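Side-chain contacts in uncharacterized protein (Legionella pneumophila subsp. pneumophila str. Philadelphia 1, PDB 4RXV), which is of unknown function but, as the N-terminal part of a longer protein, carries a RavJ-type peptidase domain and so probably acts as a clan CA peptidase: residues P30-Q35 with F192-S197; K72-Y77 with V203-A208; S103-H108 with D171-G176; V112-P117 with Y123-I128. One frame throughout, in Å; residues are numbered along the deposited sequence. Where two conformers were deposited one is given.

Three of the four contacts join parts far apart in the sequence; the fourth is local. Interaction 3, about 3 Å from the chain's centre, pairs the start of helix 105-114 with the short helix 172-176. Interaction 1 touches it, centres about 13 Å apart. Interactions 2 and 4, across the chain's centre from interaction 1, have centres about 8 Å apart and meet one antiparallel sheet on neighbouring strands 202-206 and 123-133. Helix 105-114 serves interactions 3 and 4. Along the chain, interaction 4 is nested within interaction 3, and interaction 3 within the loops closed by interactions 1 and 2, which cross. Interaction 3, touching the other three, appears to be the hub of one probable peptidase domain.

Interaction 1: residues P30-Q35 with F192-S197; sequences PHCLAQ and FAYNRS
The ring of Tyr194 meets Cys32 both at its edge and, more obliquely, over one side. Cys32 O lies at the hydroxyl edge, near the ring plane, while Ala193 CB sits 4.0 Å above one face, over the centre. On the other side of the plane is the sulfur of Cys32, its SG 4.5 Å from the Tyr194 ring centroid and 28° off the ring normal, a slanting sulfur-aromatic contact. The ring of Phe192, two residues earlier, has Tyr194 N 3.6 Å above its plane, over its centre. Between the two segments the one hydrogen bond runs from Tyr194 OH to Cys32 O over 2.8 Å. The hydroxyl approaches in the carbonyl plane, on a lone pair, with a C=O...donor angle of 135°. Close behind it, Cys32 CB packs 3.8 Å from Tyr194 CE1. With Tyr194 CG opposite its own carbonyl carbon (chi1 -50°), the ring reaches out from its tight turn toward the 3-10 segment 30-32. His179 adds to the site twice, meeting the Tyr194 ring edge to face and giving a second hydrogen bond to Cys32 O. The chemistry thus joins two loops far apart in sequence through a single buried carbonyl oxygen, gripped by a phenol and an imidazole, with the Cys32 sulfur on one side of the phenol ring and the Ala193 methyl on the other.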
loop_
_atom_site.group_PDB
_atom_site.type_symbol
_atom_site.label_atom_id
_atom_site.label_comp_id
_atom_site.label_asym_id
_atom_site.label_seq_id
_atom_site.Cartn_x
_atom_site.Cartn_y
_atom_site.Cartn_z
ATOM N N PRO A 30 3.551 16.105 -8.025
ATOM C CA PRO A 30 2.502 16.455 -8.991
ATOM C C PRO A 30 2.534 15.546 -10.227
ATOM O O PRO A 30 1.512 15.321 -10.882
ATOM C CB PRO A 30 2.838 17.916 -9.338
ATOM C CG PRO A 30 4.301 18.055 -9.064
ATOM C CD PRO A 30 4.522 17.198 -7.841
ATOM N N HIS A 31 3.718 15.072 -10.576
ATOM C CA HIS A 31 3.897 14.191 -11.729
ATOM C C HIS A 31 3.326 12.786 -11.529
ATOM O O HIS A 31 3.206 12.025 -12.504
ATOM C CB HIS A 31 5.369 14.099 -12.100
ATOM C CG HIS A 31 6.265 13.784 -10.948
ATOM N ND1 HIS A 31 6.463 14.657 -9.896
ATOM C CD2 HIS A 31 7.067 12.716 -10.719
ATOM C CE1 HIS A 31 7.309 14.097 -9.046
ATOM N NE2 HIS A 31 7.706 12.938 -9.535
ATOM N N CYS A 32 2.969 12.456 -10.289
ATOM C CA CYS A 32 2.346 11.188 -9.953
ATOM C C CYS A 32 0.852 11.323 -9.711
ATOM O O CYS A 32 0.196 10.305 -9.428
ATOM C CB CYS A 32 3.010 10.598 -8.703
ATOM S SG CYS A 32 4.722 10.104 -8.946
ATOM N N LEU A 33 0.324 12.543 -9.805
ATOM C CA LEU A 33 -1.064 12.820 -9.496
ATOM C C LEU A 33 -1.906 12.668 -10.755
ATOM O O LEU A 33 -1.691 13.380 -11.741
ATOM C CB LEU A 33 -1.169 14.256 -8.985
ATOM C CG LEU A 33 -2.532 14.737 -8.528
ATOM C CD1 LEU A 33 -3.063 13.935 -7.377
ATOM C CD2 LEU A 33 -2.413 16.190 -8.110
ATOM N N ALA A 34 -2.887 11.776 -10.722
ATOM C CA ALA A 34 -3.781 11.566 -11.845
ATOM C C ALA A 34 -4.795 12.705 -11.946
ATOM O O ALA A 34 -5.333 13.184 -10.952
ATOM C CB ALA A 34 -4.496 10.244 -11.710
ATOM N N GLN A 35 -5.109 13.102 -13.167
ATOM C CA GLN A 35 -6.196 14.070 -13.384
ATOM C C GLN A 35 -7.501 13.333 -13.486
ATOM O O GLN A 35 -8.022 13.034 -14.582
ATOM C CB GLN A 35 -6.011 14.907 -14.625
ATOM C CG GLN A 35 -7.067 16.022 -14.756
ATOM C CD GLN A 35 -7.282 16.391 -16.177
ATOM O OE1 GLN A 35 -7.466 15.512 -17.016
ATOM N NE2 GLN A 35 -7.259 17.686 -16.479
ATOM N N PHE A 192 0.291 -1.151 -14.414
ATOM C CA PHE A 192 0.628 -0.337 -13.245
ATOM C C PHE A 192 0.917 1.117 -13.609
ATOM O O PHE A 192 1.687 1.388 -14.517
ATOM C CB PHE A 192 1.808 -1.006 -12.528
ATOM C CG PHE A 192 2.383 -0.214 -11.362
ATOM C CD1 PHE A 192 1.574 0.359 -10.387
ATOM C CD2 PHE A 192 3.749 -0.098 -11.226
ATOM C CE1 PHE A 192 2.126 1.073 -9.343
ATOM C CE2 PHE A 192 4.300 0.606 -10.174
ATOM C CZ PHE A 192 3.497 1.171 -9.227
ATOM N N ALA A 193 0.324 2.031 -12.851
ATOM C CA ALA A 193 0.456 3.470 -13.071
ATOM C C ALA A 193 1.895 3.933 -13.185
ATOM O O ALA A 193 2.165 4.837 -13.953
ATOM C CB ALA A 193 -0.196 4.215 -11.929
ATOM N N TYR A 194 2.786 3.383 -12.366
ATOM C CA TYR A 194 4.172 3.869 -12.302
ATOM C C TYR A 194 5.137 2.800 -12.809
ATOM O O TYR A 194 6.230 2.602 -12.272
ATOM C CB TYR A 194 4.531 4.326 -10.884
ATOM C CG TYR A 194 3.540 5.273 -10.253
ATOM C CD1 TYR A 194 3.069 6.403 -10.918
ATOM C CD2 TYR A 194 3.079 5.046 -8.974
ATOM C CE1 TYR A 194 2.140 7.259 -10.336
ATOM C CE2 TYR A 194 2.166 5.908 -8.370
ATOM C CZ TYR A 194 1.708 7.010 -9.051
ATOM O OH TYR A 194 0.793 7.813 -8.399
ATOM N N ASN A 195 4.745 2.113 -13.868
ATOM C CA ASN A 195 5.527 0.970 -14.311
ATOM C C ASN A 195 6.889 1.305 -14.903
ATOM O O ASN A 195 7.725 0.414 -14.963
ATOM C CB ASN A 195 4.764 0.036 -15.229
ATOM C CG ASN A 195 4.336 0.661 -16.493
ATOM O OD1 ASN A 195 4.614 1.822 -16.803
ATOM N ND2 ASN A 195 3.657 -0.137 -17.285
ATOM N N ARG A 196 7.168 2.538 -15.319
ATOM C CA ARG A 196 8.511 2.876 -15.775
ATOM C C ARG A 196 9.485 3.214 -14.646
ATOM O O ARG A 196 10.678 3.361 -14.895
ATOM C CB ARG A 196 8.467 4.006 -16.795
ATOM C CG ARG A 196 7.647 3.665 -18.010
ATOM C CD ARG A 196 8.304 2.592 -18.863
ATOM N NE ARG A 196 7.414 2.158 -19.936
ATOM C CZ ARG A 196 6.868 0.945 -20.050
ATOM N NH1 ARG A 196 7.130 -0.018 -19.170
ATOM N NH2 ARG A 196 6.059 0.684 -21.070
ATOM N N SER A 197 8.978 3.353 -13.427
ATOM C CA SER A 197 9.829 3.578 -12.271
ATOM C C SER A 197 9.837 2.383 -11.331
ATOM O O SER A 197 10.444 2.447 -10.271
ATOM C CB SER A 197 9.367 4.809 -11.510
ATOM O OG SER A 197 8.105 4.599 -10.935
#

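Interaction 2: residues K72-Y77 with V203-A208; sequences KSAQEY and VNYQSA
Lys72 meets Tyr205 through its backbone: Lys72 O lies at the ring's edge, near its plane, 3.5 Å from Tyr205 CE1. Its amide turns to the helix that follows, where Lys72 N donates to Glu76 OE2 from above the carboxylate plane. Ser73 is the N-cap of that helix. Its OG accepts a weak bond from Glu76 N and itself donates to Glu76 OE2 over 2.7 Å, using the oxygen's anti lone pair, so two donors hold this carboxylate oxygen beside the helix start. At Ala74 the first turn reaches the phenol, with Ala74 CB 3.6 Å from Tyr205 OH. The hydroxyl and Ala74 N are close but not bonded to each other; both find a partner in Asp210 OD2. One turn on, Tyr77 directs a ring edge at the face of Tyr205, the centroids 4.9 Å apart and the planes at 50°. Its CE2 stands 3.6 Å above the plane of Tyr205, over the centre, and its OH passes on to Tyr205 CB at 3.4 Å. With CG opposite the backbone N (chi1 171°), the Tyr205 ring extends toward the helix, and Ser207 N lies over the opposite face, toward the rim. Asn204 and Tyr205 form a classic beta bulge against Val127. The Tyr77-Tyr205 ring pair joins helix 74-84 to edge strand 202-206, with Ala110 and Leu114 of helix 105-114 and Val127 of strand 123-133 packing on Tyr77.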
loop_
_atom_site.group_PDB
_atom_site.type_symbol
_atom_site.label_atom_id
_atom_site.label_comp_id
_atom_site.label_asym_id
_atom_site.label_seq_id
_atom_site.Cartn_x
_atom_site.Cartn_y
_atom_site.Cartn_z
ATOM N N LYS A 72 9.405 -5.897 9.693
ATOM C CA LYS A 72 10.036 -7.143 9.294
ATOM C C LYS A 72 9.212 -8.360 9.667
ATOM O O LYS A 72 9.707 -9.457 9.522
ATOM C CB LYS A 72 11.468 -7.252 9.841
ATOM C CG LYS A 72 12.373 -6.126 9.333
ATOM C CD LYS A 72 13.813 -6.257 9.788
ATOM C CE LYS A 72 14.632 -5.034 9.378
ATOM N NZ LYS A 72 15.070 -5.091 7.954
ATOM N N SER A 73 7.957 -8.156 10.102
ATOM C CA SER A 73 7.072 -9.248 10.485
ATOM C C SER A 73 5.666 -9.002 9.972
ATOM O O SER A 73 5.217 -7.856 9.878
ATOM C CB SER A 73 7.022 -9.398 12.019
ATOM O OG SER A 73 6.237 -8.386 12.616
ATOM N N ALA A 74 4.954 -10.083 9.691
ATOM C CA ALA A 74 3.592 -9.979 9.204
ATOM C C ALA A 74 2.678 -9.225 10.162
ATOM O O ALA A 74 1.884 -8.398 9.731
ATOM C CB ALA A 74 3.035 -11.366 8.885
ATOM N N GLN A 75 2.801 -9.492 11.461
ATOM C CA GLN A 75 1.922 -8.849 12.424
ATOM C C GLN A 75 2.101 -7.318 12.408
ATOM O O GLN A 75 1.134 -6.575 12.629
ATOM C CB GLN A 75 2.119 -9.411 13.839
ATOM C CG GLN A 75 1.127 -8.863 14.848
ATOM C CD GLN A 75 -0.312 -9.283 14.547
ATOM O OE1 GLN A 75 -0.548 -10.341 14.004
ATOM N NE2 GLN A 75 -1.272 -8.444 14.911
ATOM N N GLU A 76 3.319 -6.828 12.175
ATOM C CA GLU A 76 3.512 -5.379 12.091
ATOM C C GLU A 76 2.721 -4.754 10.948
ATOM O O GLU A 76 2.189 -3.667 11.097
ATOM C CB GLU A 76 4.979 -5.038 11.935
ATOM C CG GLU A 76 5.793 -5.213 13.196
ATOM C CD GLU A 76 7.243 -5.127 12.854
ATOM O OE1 GLU A 76 7.778 -4.000 12.861
ATOM O OE2 GLU A 76 7.843 -6.180 12.553
ATOM N N TYR A 77 2.659 -5.437 9.815
ATOM C CA TYR A 77 1.885 -4.918 8.689
ATOM C C TYR A 77 0.389 -4.919 9.002
ATOM O O TYR A 77 -0.313 -3.962 8.679
ATOM C CB TYR A 77 2.179 -5.706 7.426
ATOM C CG TYR A 77 3.579 -5.474 6.909
ATOM C CD1 TYR A 77 3.912 -4.284 6.286
ATOM C CD2 TYR A 77 4.572 -6.428 7.062
ATOM C CE1 TYR A 77 5.189 -4.033 5.829
ATOM C CE2 TYR A 77 5.868 -6.193 6.605
ATOM C CZ TYR A 77 6.163 -4.988 5.987
ATOM O OH TYR A 77 7.423 -4.680 5.529
ATOM N N VAL A 203 14.224 -5.334 -2.128
ATOM C CA VAL A 203 13.202 -6.117 -1.455
ATOM C C VAL A 203 13.408 -6.097 0.041
ATOM O O VAL A 203 14.315 -6.763 0.557
ATOM C CB VAL A 203 13.143 -7.563 -1.973
ATOM C CG1 VAL A 203 11.973 -8.286 -1.334
ATOM C CG2 VAL A 203 13.006 -7.579 -3.489
ATOM N N ASN A 204 12.570 -5.351 0.751
ATOM C CA ASN A 204 12.756 -5.137 2.174
ATOM C C ASN A 204 12.070 -6.154 3.066
ATOM O O ASN A 204 12.443 -6.302 4.215
ATOM C CB ASN A 204 12.360 -3.729 2.564
ATOM C CG ASN A 204 13.318 -2.705 1.995
ATOM O OD1 ASN A 204 12.913 -1.770 1.310
ATOM N ND2 ASN A 204 14.595 -2.907 2.237
ATOM N N TYR A 205 11.064 -6.840 2.550
ATOM C CA TYR A 205 10.352 -7.852 3.320
ATOM C C TYR A 205 9.841 -8.916 2.374
ATOM O O TYR A 205 9.287 -8.592 1.325
ATOM C CB TYR A 205 9.175 -7.233 4.095
ATOM C CG TYR A 205 8.266 -8.267 4.757
ATOM C CD1 TYR A 205 8.656 -8.890 5.926
ATOM C CD2 TYR A 205 7.057 -8.634 4.194
ATOM C CE1 TYR A 205 7.841 -9.836 6.534
ATOM C CE2 TYR A 205 6.227 -9.577 4.801
ATOM C CZ TYR A 205 6.627 -10.177 5.957
ATOM O OH TYR A 205 5.799 -11.114 6.529
ATOM N N GLN A 206 10.000 -10.172 2.776
ATOM C CA GLN A 206 9.391 -11.318 2.096
ATOM C C GLN A 206 8.720 -12.196 3.136
ATOM O O GLN A 206 9.389 -12.755 4.017
ATOM C CB GLN A 206 10.424 -12.146 1.318
ATOM C CG GLN A 206 11.124 -11.349 0.255
ATOM C CD GLN A 206 11.965 -12.177 -0.723
ATOM O OE1 GLN A 206 11.473 -13.089 -1.380
ATOM N NE2 GLN A 206 13.234 -11.838 -0.846
ATOM N N SER A 207 7.403 -12.368 3.049
ATOM C CA SER A 207 6.703 -13.228 3.996
ATOM C C SER A 207 7.228 -14.657 3.943
ATOM O O SER A 207 7.184 -15.372 4.941
ATOM C CB SER A 207 5.195 -13.197 3.775
ATOM O OG SER A 207 4.810 -13.775 2.535
ATOM N N ALA A 208 7.733 -15.073 2.786
ATOM C CA ALA A 208 8.314 -16.401 2.625
ATOM C C ALA A 208 9.529 -16.633 3.522
ATOM O O ALA A 208 9.897 -17.781 3.756
ATOM C CB ALA A 208 8.706 -16.601 1.168
#

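Interaction 3: residues S103-H108 with D171-G176; sequences SNFAYH and DPWAVG
Phe105 and Pro172 form the heart of this contact, a CH-pi pair in which Pro172 CB stands over one face of the phenyl ring, 3.9 Å from the Phe105 centroid and 18° off its normal. The pyrrolidine ring continues past the aromatic toward the backbone of Phe105, bringing Pro172 CG to 3.4 Å from Phe105 O and close to Ala106 CA. Phe105 CD2 also comes within 3.4 Å of Trp173 CA, obliquely to the phenyl ring. The same CD2 is 3.7 Å from Trp173 CB and lies near the plane of the indole, at its edge. Phe105 reaches this corner with CG on the far side from its backbone N, although chi1, at -152°, is swung well short of fully extended.

The next shell fixes the short helix. Asp171 is its N-cap, and Asp171 OD1 accepts from Ala174 N over 3.1 Å, met from well above the carboxylate plane. Its other oxygen, OD2, is bonded to His139 NE2, a His-Asp pair consistent with the one found in clan CA peptidase sites. Trp173 NE1 has its partner in Asp25 OD1, which would help hold the indole's orientation, and Phe21 meets the ring of Phe105 at a slant. No hydrogen bond links the two segments; the join is apolar. The start of helix 105-114 thus rests on helix 172-176 near the centre of the chain, with Phe80 of helix 74-84 packed on Asn104 and His108, and strand 168-170 leading directly into Asp171.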
loop_
_atom_site.group_PDB
_atom_site.type_symbol
_atom_site.label_atom_id
_atom_site.label_comp_id
_atom_site.label_asym_id
_atom_site.label_seq_id
_atom_site.Cartn_x
_atom_site.Cartn_y
_atom_site.Cartn_z
ATOM N N SER A 103 6.168 6.633 1.012
ATOM C CA SER A 103 6.969 5.571 1.597
ATOM C C SER A 103 6.137 4.478 2.259
ATOM O O SER A 103 6.241 3.327 1.880
ATOM C CB SER A 103 7.969 6.163 2.589
ATOM O OG SER A 103 8.965 6.861 1.881
ATOM N N ASN A 104 5.319 4.825 3.239
ATOM C CA ASN A 104 4.738 3.809 4.129
ATOM C C ASN A 104 3.372 3.333 3.710
ATOM O O ASN A 104 2.911 2.348 4.273
ATOM C CB ASN A 104 4.655 4.306 5.583
ATOM C CG ASN A 104 6.013 4.510 6.229
ATOM O OD1 ASN A 104 7.061 4.201 5.635
ATOM N ND2 ASN A 104 6.004 4.992 7.469
ATOM N N PHE A 105 2.694 3.979 2.758
ATOM C CA PHE A 105 1.316 3.605 2.484
ATOM C C PHE A 105 1.189 2.113 2.124
ATOM O O PHE A 105 0.240 1.449 2.544
ATOM C CB PHE A 105 0.790 4.492 1.359
ATOM C CG PHE A 105 -0.724 4.757 1.364
ATOM C CD1 PHE A 105 -1.631 3.987 2.055
ATOM C CD2 PHE A 105 -1.203 5.819 0.630
ATOM C CE1 PHE A 105 -2.995 4.278 2.005
ATOM C CE2 PHE A 105 -2.555 6.098 0.545
ATOM C CZ PHE A 105 -3.449 5.324 1.228
ATOM N N ALA A 106 2.132 1.590 1.347
ATOM C CA ALA A 106 2.100 0.205 0.910
ATOM C C ALA A 106 1.990 -0.769 2.085
ATOM O O ALA A 106 1.474 -1.867 1.908
ATOM C CB ALA A 106 3.304 -0.114 0.068
ATOM N N TYR A 107 2.465 -0.391 3.265
ATOM C CA TYR A 107 2.437 -1.258 4.422
ATOM C C TYR A 107 0.990 -1.580 4.802
ATOM O O TYR A 107 0.727 -2.658 5.316
ATOM C CB TYR A 107 3.146 -0.604 5.590
ATOM C CG TYR A 107 4.609 -0.243 5.384
ATOM C CD1 TYR A 107 5.350 -0.647 4.288
ATOM C CD2 TYR A 107 5.238 0.569 6.314
ATOM C CE1 TYR A 107 6.674 -0.279 4.137
ATOM C CE2 TYR A 107 6.556 0.934 6.168
ATOM C CZ TYR A 107 7.255 0.517 5.068
ATOM O OH TYR A 107 8.579 0.865 4.903
ATOM N N HIS A 108 0.076 -0.634 4.574
ATOM C CA HIS A 108 -1.336 -0.861 4.878
ATOM C C HIS A 108 -1.843 -2.046 4.074
ATOM O O HIS A 108 -2.454 -2.965 4.607
ATOM C CB HIS A 108 -2.110 0.402 4.541
ATOM C CG HIS A 108 -3.534 0.397 4.976
ATOM N ND1 HIS A 108 -4.487 -0.441 4.438
ATOM C CD2 HIS A 108 -4.158 1.173 5.889
ATOM C CE1 HIS A 108 -5.635 -0.186 5.031
ATOM N NE2 HIS A 108 -5.464 0.791 5.908
ATOM N N ASP A 171 -0.426 -0.876 -4.800
ATOM C CA ASP A 171 0.104 0.452 -4.557
ATOM C C ASP A 171 -1.029 1.383 -4.113
ATOM O O ASP A 171 -1.603 2.121 -4.934
ATOM C CB ASP A 171 0.793 0.967 -5.817
ATOM C CG ASP A 171 1.562 2.258 -5.589
ATOM O OD1 ASP A 171 1.393 2.921 -4.529
ATOM O OD2 ASP A 171 2.355 2.612 -6.495
ATOM N N PRO A 172 -1.369 1.374 -2.820
ATOM C CA PRO A 172 -2.448 2.243 -2.354
ATOM C C PRO A 172 -2.151 3.737 -2.522
ATOM O O PRO A 172 -3.069 4.523 -2.753
ATOM C CB PRO A 172 -2.591 1.873 -0.880
ATOM C CG PRO A 172 -1.274 1.251 -0.504
ATOM C CD PRO A 172 -0.847 0.510 -1.742
ATOM N N TRP A 173 -0.882 4.139 -2.434
ATOM C CA TRP A 173 -0.530 5.535 -2.682
ATOM C C TRP A 173 -0.944 5.986 -4.072
ATOM O O TRP A 173 -1.450 7.102 -4.224
ATOM C CB TRP A 173 0.953 5.762 -2.427
ATOM C CG TRP A 173 1.427 7.177 -2.512
ATOM C CD1 TRP A 173 1.362 8.140 -1.537
ATOM C CD2 TRP A 173 2.120 7.772 -3.606
ATOM N NE1 TRP A 173 1.990 9.283 -1.966
ATOM C CE2 TRP A 173 2.461 9.085 -3.234
ATOM C CE3 TRP A 173 2.513 7.310 -4.855
ATOM C CZ2 TRP A 173 3.173 9.960 -4.085
ATOM C CZ3 TRP A 173 3.216 8.175 -5.711
ATOM C CH2 TRP A 173 3.540 9.482 -5.310
ATOM N N ALA A 174 -0.778 5.123 -5.080
ATOM C CA ALA A 174 -1.219 5.485 -6.425
ATOM C C ALA A 174 -2.716 5.806 -6.427
ATOM O O ALA A 174 -3.156 6.680 -7.169
ATOM C CB ALA A 174 -0.933 4.370 -7.407
ATOM N N VAL A 175 -3.510 5.070 -5.639
ATOM C CA VAL A 175 -4.955 5.292 -5.555
ATOM C C VAL A 175 -5.256 6.591 -4.789
ATOM O O VAL A 175 -6.118 7.376 -5.189
ATOM C CB VAL A 175 -5.642 4.077 -4.925
ATOM C CG1 VAL A 175 -7.166 4.287 -4.840
ATOM C CG2 VAL A 175 -5.355 2.840 -5.767
ATOM N N GLY A 176 -4.515 6.845 -3.716
ATOM C CA GLY A 176 -4.570 8.135 -3.041
ATOM C C GLY A 176 -4.262 9.300 -3.963
ATOM O O GLY A 176 -4.848 10.385 -3.854
#

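Interaction 4: residues V112-P117 with Y123-I128; sequences VLLDDP and YDVAVI
Leu114, in the last part of helix 105-114, lies above Val125 of strand 123-133, their CA atoms 7.1 Å apart and no hydrogen bond running between the segments. The contact is therefore made by branched apolar side chains alone, and it depends on which methyl each one offers. Val125 puts CG2 forward, on the side away from its own carbonyl carbon, while CG1 is the branch that lies opposite the backbone N (chi1 177°). Leu114 answers with CD2, which comes to 3.9 Å from Val125 CG2 and equally near Val125 CB. Its CG stands next, 4.1 Å from Val125 CG2, so the CG-CD2 arm of Leu114 passes the valine at a slant. The CA-CB bond of Leu114 is not aimed at the strand; the turn at CB, with CG opposite the carbonyl carbon (chi1 -75°), brings the end nearer. Leu113 adds a looser touch, its CB 4.4 Å from the same Val125 CG2, so that this one methyl faces two successive helix residues.

Only a short connection separates the partners. Asp116 caps helix 117-122, its OD1 accepting from Ile119 N, and Leu114 O receives Arg120 NH2, which links Leu114 to that helix. Leu114 also packs against Ala74 and Tyr77 of helix 74-84, and Leu113 against Ile9 of helix 6-14. On the strand, Val125 is joined by backbone bonding to Ser207, beyond the end of strand 202-206, and Val125 N also bonds Ser207 OG, while Asp124 and Ala126 pair with Val145 and Leu143 of strand 136-146, placing this part of the helix against one face of the antiparallel sheet.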
loop_
_atom_site.group_PDB
_atom_site.type_symbol
_atom_site.label_atom_id
_atom_site.label_comp_id
_atom_site.label_asym_id
_atom_site.label_seq_id
_atom_site.Cartn_x
_atom_site.Cartn_y
_atom_site.Cartn_z
ATOM N N VAL A 112 -3.446 -5.819 4.947
ATOM C CA VAL A 112 -4.717 -6.324 4.435
ATOM C C VAL A 112 -4.539 -7.700 3.796
ATOM O O VAL A 112 -5.342 -8.604 4.006
ATOM C CB VAL A 112 -5.332 -5.315 3.445
ATOM C CG1 VAL A 112 -6.492 -5.908 2.688
ATOM C CG2 VAL A 112 -5.745 -4.023 4.173
ATOM N N LEU A 113 -3.502 -7.836 2.986
ATOM C CA LEU A 113 -3.269 -9.068 2.250
ATOM C C LEU A 113 -2.779 -10.193 3.146
ATOM O O LEU A 113 -3.208 -11.331 2.996
ATOM C CB LEU A 113 -2.281 -8.801 1.131
ATOM C CG LEU A 113 -2.797 -7.792 0.117
ATOM C CD1 LEU A 113 -1.648 -7.301 -0.763
ATOM C CD2 LEU A 113 -3.963 -8.289 -0.676
ATOM N N LEU A 114 -1.897 -9.889 4.090
ATOM C CA LEU A 114 -1.382 -10.873 5.032
ATOM C C LEU A 114 -2.479 -11.379 5.957
ATOM O O LEU A 114 -2.359 -12.451 6.531
ATOM C CB LEU A 114 -0.189 -10.295 5.820
ATOM C CG LEU A 114 1.110 -10.214 5.006
ATOM C CD1 LEU A 114 2.091 -9.250 5.608
ATOM C CD2 LEU A 114 1.743 -11.578 4.853
ATOM N N ASP A 115 -3.524 -10.586 6.154
ATOM C CA ASP A 115 -4.615 -10.935 7.050
ATOM C C ASP A 115 -5.633 -11.850 6.389
ATOM O O ASP A 115 -6.544 -12.287 7.058
ATOM C CB ASP A 115 -5.318 -9.663 7.522
ATOM C CG ASP A 115 -6.258 -9.919 8.664
ATOM O OD1 ASP A 115 -5.801 -10.456 9.686
ATOM O OD2 ASP A 115 -7.454 -9.587 8.527
ATOM N N ASP A 116 -5.490 -12.115 5.095
ATOM C CA ASP A 116 -6.463 -12.902 4.341
ATOM C C ASP A 116 -6.021 -14.360 4.205
ATOM O O ASP A 116 -4.982 -14.655 3.638
ATOM C CB ASP A 116 -6.639 -12.280 2.955
ATOM C CG ASP A 116 -7.762 -12.910 2.165
ATOM O OD1 ASP A 116 -7.664 -14.113 1.853
ATOM O OD2 ASP A 116 -8.737 -12.196 1.831
ATOM N N PRO A 117 -6.840 -15.301 4.686
ATOM C CA PRO A 117 -6.394 -16.701 4.663
ATOM C C PRO A 117 -6.292 -17.320 3.272
ATOM O O PRO A 117 -5.460 -18.187 3.045
ATOM C CB PRO A 117 -7.468 -17.426 5.489
ATOM C CG PRO A 117 -8.656 -16.551 5.398
ATOM C CD PRO A 117 -8.156 -15.150 5.327
ATOM N N TYR A 123 -0.495 -16.897 -2.550
ATOM C CA TYR A 123 0.563 -15.948 -2.800
ATOM C C TYR A 123 1.435 -15.783 -1.576
ATOM O O TYR A 123 0.960 -15.880 -0.455
ATOM C CB TYR A 123 -0.031 -14.568 -3.150
ATOM C CG TYR A 123 -0.748 -14.487 -4.474
ATOM C CD1 TYR A 123 -0.041 -14.390 -5.654
ATOM C CD2 TYR A 123 -2.126 -14.489 -4.554
ATOM C CE1 TYR A 123 -0.695 -14.303 -6.878
ATOM C CE2 TYR A 123 -2.778 -14.421 -5.768
ATOM C CZ TYR A 123 -2.060 -14.332 -6.927
ATOM O OH TYR A 123 -2.746 -14.266 -8.116
ATOM N N ASP A 124 2.701 -15.466 -1.821
ATOM C CA ASP A 124 3.556 -14.855 -0.816
ATOM C C ASP A 124 3.466 -13.332 -0.983
ATOM O O ASP A 124 3.085 -12.830 -2.049
ATOM C CB ASP A 124 5.005 -15.327 -0.982
ATOM C CG ASP A 124 5.171 -16.823 -0.817
ATOM O OD1 ASP A 124 4.683 -17.360 0.191
ATOM O OD2 ASP A 124 5.846 -17.457 -1.667
ATOM N N VAL A 125 3.800 -12.593 0.080
ATOM C CA VAL A 125 3.717 -11.136 0.079
ATOM C C VAL A 125 5.116 -10.590 0.214
ATOM O O VAL A 125 5.919 -11.111 0.990
ATOM C CB VAL A 125 2.817 -10.646 1.226
ATOM C CG1 VAL A 125 2.788 -9.128 1.280
ATOM C CG2 VAL A 125 1.403 -11.159 1.041
ATOM N N ALA A 126 5.422 -9.543 -0.539
ATOM C CA ALA A 126 6.695 -8.857 -0.390
ATOM C C ALA A 126 6.452 -7.361 -0.352
ATOM O O ALA A 126 5.441 -6.869 -0.865
ATOM C CB ALA A 126 7.652 -9.203 -1.512
ATOM N N VAL A 127 7.378 -6.640 0.243
ATOM C CA VAL A 127 7.352 -5.172 0.219
ATOM C C VAL A 127 8.693 -4.709 -0.302
ATOM O O VAL A 127 9.747 -5.182 0.161
ATOM C CB VAL A 127 7.052 -4.583 1.612
ATOM C CG1 VAL A 127 7.023 -3.043 1.551
ATOM C CG2 VAL A 127 5.740 -5.120 2.145
ATOM N N ILE A 128 8.651 -3.836 -1.282
ATOM C CA ILE A 128 9.829 -3.390 -1.999
ATOM C C ILE A 128 9.937 -1.873 -1.982
ATOM O O ILE A 128 8.944 -1.146 -1.940
ATOM C CB ILE A 128 9.827 -3.888 -3.481
ATOM C CG1 ILE A 128 8.756 -3.176 -4.324
ATOM C CG2 ILE A 128 9.653 -5.406 -3.526
ATOM C CD1 ILE A 128 8.771 -3.555 -5.825
#